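Local coordinates for protein ricin B lectin (Clostridium thermocellum, PDB 3VSF) that probably hydrolyses beta-1,3-galactan from the chain end as a family 43 exo-beta-1,3-galactanase and carries a ricin-type beta-trefoil domain that binds galactose, at residues 384-392 and 470-481. Numbering follows the deposited sequence.
Sequences AAQIVQWTD and VRKWSTEDGGII
Gln-389 reaches from strand 385-390 into the loop that closes the hairpin between strands 467-470 and 479-484. Its CB lies 4.0 Å from Ile-481 CD1, and CG meets Glu-476 O (3.6 Å) and Gly-479 O. With CG set between backbone N and carbonyl carbon (chi1 71°) and the chain extended beyond it, the amide is carried across to the hairpin, where CD and OE1 lie against Val-470 CG1 and NE2 enters the loop. OE1 is hydrogen-bonded to Ser-370 OG, outside the two segments. NE2 donates to Glu-476 O at 2.9 Å, tilted out of the amide plane, and more weakly to Ser-474 O.

Alongside, the backbones pair antiparallel. Ile-387 O accepts two hydrogen bonds, from Ile-481 N and Gln-386 NE2, which reach it from opposite faces of the carbonyl plane, and Gln-389 N donates to Gly-479 O. Gly-478, in a type II turn, sends its N to Gln-389 O at 2.9 Å. Further on, Asp-477 lies over the Trp-390 ring, its CB 3.6 Å from the six-membered ring centroid and its carboxylate plane stacked 8° from the ring. OD1 takes the Thr-391 hydroxyl through its syn lone pair (OG1 to OD1, 2.9 Å).

The contact joins two hairpins of the beta-trefoil; the Ile-387 side chain lies about 7 Å from that of Asp-422, a galactose-binding residue whose site holds no galactose in this model. The carbonyl oxygens beside NE2 can only accept, which favours this amide orientation, with OE1 left for Ser-370; one side-chain amide thus links two carbonyls of loop 474-476 to strand 385-390.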
loop_
_atom_site.group_PDB
_atom_site.type_symbol
_atom_site.label_atom_id
_atom_site.label_comp_id
_atom_site.label_asym_id
_atom_site.label_seq_id
_atom_site.Cartn_x
_atom_site.Cartn_y
_atom_site.Cartn_z
ATOM N N ALA A 384 2.263 -13.907 12.874
ATOM C CA ALA A 384 1.357 -14.917 13.419
ATOM C C ALA A 384 2.003 -15.762 14.515
ATOM O O ALA A 384 1.516 -16.845 14.842
ATOM C CB ALA A 384 0.808 -15.806 12.307
ATOM N N ALA A 385 3.098 -15.264 15.081
ATOM C CA ALA A 385 3.776 -15.961 16.170
ATOM C C ALA A 385 2.876 -16.045 17.400
ATOM O O ALA A 385 2.180 -15.088 17.736
ATOM C CB ALA A 385 5.085 -15.268 16.512
ATOM N N GLN A 386 2.897 -17.196 18.064
ATOM C CA GLN A 386 2.050 -17.434 19.228
ATOM C C GLN A 386 2.430 -16.540 20.404
ATOM O O GLN A 386 3.611 -16.348 20.693
ATOM C CB GLN A 386 2.126 -18.903 19.648
ATOM C CG GLN A 386 1.399 -19.222 20.948
ATOM C CD GLN A 386 -0.108 -19.155 20.808
ATOM O OE1 GLN A 386 -0.686 -19.767 19.910
ATOM N NE2 GLN A 386 -0.754 -18.405 21.695
ATOM N N ILE A 387 1.422 -15.996 21.079
ATOM C CA ILE A 387 1.645 -15.174 22.262
ATOM C C ILE A 387 1.611 -16.033 23.520
ATOM O O ILE A 387 0.654 -16.771 23.753
ATOM C CB ILE A 387 0.590 -14.058 22.388
ATOM C CG1 ILE A 387 0.672 -13.111 21.188
ATOM C CG2 ILE A 387 0.784 -13.285 23.680
ATOM C CD1 ILE A 387 2.007 -12.409 21.052
ATOM N N VAL A 388 2.660 -15.936 24.328
ATOM C CA VAL A 388 2.761 -16.725 25.549
ATOM C C VAL A 388 3.164 -15.856 26.733
ATOM O O VAL A 388 3.640 -14.736 26.558
ATOM C CB VAL A 388 3.793 -17.858 25.402
ATOM C CG1 VAL A 388 3.395 -18.799 24.277
ATOM C CG2 VAL A 388 5.178 -17.282 25.155
ATOM N N GLN A 389 2.966 -16.377 27.940
ATOM C CA GLN A 389 3.434 -15.704 29.143
ATOM C C GLN A 389 4.835 -16.200 29.475
ATOM O O GLN A 389 5.153 -17.371 29.265
ATOM C CB GLN A 389 2.494 -15.966 30.321
ATOM C CG GLN A 389 2.550 -17.389 30.859
ATOM C CD GLN A 389 1.813 -17.544 32.174
ATOM O OE1 GLN A 389 1.166 -16.612 32.648
ATOM N NE2 GLN A 389 1.910 -18.725 32.771
ATOM N N TRP A 390 5.674 -15.307 29.987
ATOM C CA TRP A 390 7.042 -15.672 30.330
ATOM C C TRP A 390 7.534 -14.871 31.528
ATOM O O TRP A 390 6.938 -13.860 31.898
ATOM C CB TRP A 390 7.969 -15.455 29.135
ATOM C CG TRP A 390 9.204 -16.300 29.177
ATOM C CD1 TRP A 390 10.403 -15.976 29.740
ATOM C CD2 TRP A 390 9.358 -17.614 28.631
ATOM N NE1 TRP A 390 11.296 -17.007 29.579
ATOM C CE2 TRP A 390 10.679 -18.027 28.901
ATOM C CE3 TRP A 390 8.508 -18.485 27.940
ATOM C CZ2 TRP A 390 11.169 -19.269 28.505
ATOM C CZ3 TRP A 390 8.997 -19.717 27.548
ATOM C CH2 TRP A 390 10.315 -20.098 27.831
ATOM N N THR A 391 8.625 -15.332 32.131
ATOM C CA THR A 391 9.199 -14.661 33.290
ATOM C C THR A 391 9.762 -13.296 32.907
ATOM O O THR A 391 10.431 -13.157 31.883
ATOM C CB THR A 391 10.315 -15.504 33.935
ATOM O OG1 THR A 391 9.797 -16.789 34.301
ATOM C CG2 THR A 391 10.860 -14.810 35.172
ATOM N N ASP A 392 9.481 -12.294 33.733
ATOM C CA ASP A 392 9.985 -10.946 33.504
ATOM C C ASP A 392 11.508 -10.959 33.420
ATOM O O ASP A 392 12.191 -11.066 34.438
ATOM C CB ASP A 392 9.529 -10.012 34.627
ATOM C CG ASP A 392 9.839 -8.554 34.339
ATOM O OD1 ASP A 392 10.781 -8.283 33.566
ATOM O OD2 ASP A 392 9.137 -7.679 34.888
ATOM N N VAL A 470 -4.779 -16.343 30.273
ATOM C CA VAL A 470 -3.742 -17.366 30.309
ATOM C C VAL A 470 -4.401 -18.741 30.358
ATOM O O VAL A 470 -5.085 -19.073 31.327
ATOM C CB VAL A 470 -2.818 -17.201 31.528
ATOM C CG1 VAL A 470 -1.702 -18.234 31.489
ATOM C CG2 VAL A 470 -2.243 -15.795 31.574
ATOM N N ARG A 471 -4.194 -19.533 29.311
ATOM C CA ARG A 471 -4.865 -20.824 29.177
ATOM C C ARG A 471 -4.656 -21.738 30.380
ATOM O O ARG A 471 -3.526 -21.954 30.822
ATOM C CB ARG A 471 -4.407 -21.542 27.906
ATOM C CG ARG A 471 -5.072 -22.896 27.706
ATOM C CD ARG A 471 -4.369 -23.718 26.641
ATOM N NE ARG A 471 -4.322 -23.032 25.354
ATOM C CZ ARG A 471 -5.341 -22.974 24.502
ATOM N NH1 ARG A 471 -6.494 -23.557 24.805
ATOM N NH2 ARG A 471 -5.210 -22.331 23.351
ATOM N N LYS A 472 -5.756 -22.276 30.897
ATOM C CA LYS A 472 -5.712 -23.257 31.976
ATOM C C LYS A 472 -5.044 -22.737 33.247
ATOM O O LYS A 472 -4.477 -23.515 34.014
ATOM C CB LYS A 472 -5.007 -24.531 31.509
ATOM C CG LYS A 472 -5.932 -25.721 31.327
ATOM C CD LYS A 472 -6.887 -25.509 30.171
ATOM C CE LYS A 472 -7.907 -26.634 30.099
ATOM N NZ LYS A 472 -8.752 -26.680 31.327
ATOM N N TRP A 473 -5.115 -21.429 33.467
ATOM C CA TRP A 473 -4.529 -20.824 34.659
ATOM C C TRP A 473 -3.044 -21.156 34.794
ATOM O O TRP A 473 -2.503 -21.157 35.900
ATOM C CB TRP A 473 -5.269 -21.291 35.914
ATOM C CG TRP A 473 -6.680 -20.802 36.015
ATOM C CD1 TRP A 473 -7.732 -21.164 35.226
ATOM C CD2 TRP A 473 -7.201 -19.879 36.978
ATOM N NE1 TRP A 473 -8.873 -20.514 35.630
ATOM C CE2 TRP A 473 -8.574 -19.719 36.705
ATOM C CE3 TRP A 473 -6.638 -19.166 38.042
ATOM C CZ2 TRP A 473 -9.393 -18.879 37.455
ATOM C CZ3 TRP A 473 -7.453 -18.332 38.787
ATOM C CH2 TRP A 473 -8.815 -18.195 38.490
ATOM N N SER A 474 -2.392 -21.437 33.671
ATOM C CA SER A 474 -0.982 -21.814 33.682
ATOM C C SER A 474 -0.134 -20.841 34.492
ATOM O O SER A 474 -0.336 -19.628 34.439
ATOM C CB SER A 474 -0.433 -21.916 32.259
ATOM O OG SER A 474 0.951 -22.226 32.281
ATOM N N THR A 475 0.817 -21.386 35.239
ATOM C CA THR A 475 1.690 -20.583 36.080
ATOM C C THR A 475 3.145 -20.750 35.649
ATOM O O THR A 475 4.060 -20.254 36.305
ATOM C CB THR A 475 1.539 -20.972 37.564
ATOM O OG1 THR A 475 2.380 -20.141 38.375
ATOM C CG2 THR A 475 1.915 -22.432 37.774
ATOM N N GLU A 476 3.348 -21.442 34.533
ATOM C CA GLU A 476 4.690 -21.755 34.054
ATOM C C GLU A 476 5.051 -20.965 32.800
ATOM O O GLU A 476 4.195 -20.332 32.184
ATOM C CB GLU A 476 4.812 -23.254 33.775
ATOM C CG GLU A 476 4.394 -24.132 34.942
ATOM C CD GLU A 476 5.247 -23.903 36.173
ATOM O OE1 GLU A 476 6.475 -23.731 36.020
ATOM O OE2 GLU A 476 4.689 -23.888 37.291
ATOM N N ASP A 477 6.328 -21.007 32.431
ATOM C CA ASP A 477 6.800 -20.349 31.218
ATOM C C ASP A 477 6.226 -21.020 29.976
ATOM O O ASP A 477 6.128 -22.247 29.910
ATOM C CB ASP A 477 8.330 -20.365 31.151
ATOM C CG ASP A 477 8.966 -19.330 32.057
ATOM O OD1 ASP A 477 8.329 -18.286 32.311
ATOM O OD2 ASP A 477 10.109 -19.556 32.509
ATOM N N GLY A 478 5.852 -20.211 28.991
ATOM C CA GLY A 478 5.329 -20.728 27.740
ATOM C C GLY A 478 3.828 -20.933 27.767
ATOM O O GLY A 478 3.253 -21.478 26.826
ATOM N N GLY A 479 3.193 -20.499 28.851
ATOM C CA GLY A 479 1.751 -20.597 28.976
ATOM C C GLY A 479 1.051 -19.873 27.843
ATOM O O GLY A 479 1.310 -18.696 27.595
ATOM N N ILE A 480 0.165 -20.579 27.149
ATOM C CA ILE A 480 -0.528 -20.013 25.999
ATOM C C ILE A 480 -1.468 -18.884 26.400
ATOM O O ILE A 480 -2.310 -19.049 27.282
ATOM C CB ILE A 480 -1.331 -21.082 25.230
ATOM C CG1 ILE A 480 -0.395 -22.096 24.572
ATOM C CG2 ILE A 480 -2.215 -20.428 24.180
ATOM C CD1 ILE A 480 0.182 -23.117 25.531
ATOM N N ILE A 481 -1.316 -17.734 25.750
ATOM C CA ILE A 481 -2.227 -16.615 25.954
ATOM C C ILE A 481 -3.382 -16.719 24.967
ATOM O O ILE A 481 -3.168 -16.856 23.763
ATOM C CB ILE A 481 -1.518 -15.263 25.774
ATOM C CG1 ILE A 481 -0.364 -15.136 26.771
ATOM C CG2 ILE A 481 -2.503 -14.120 25.953
ATOM C CD1 ILE A 481 -0.794 -15.251 28.216
#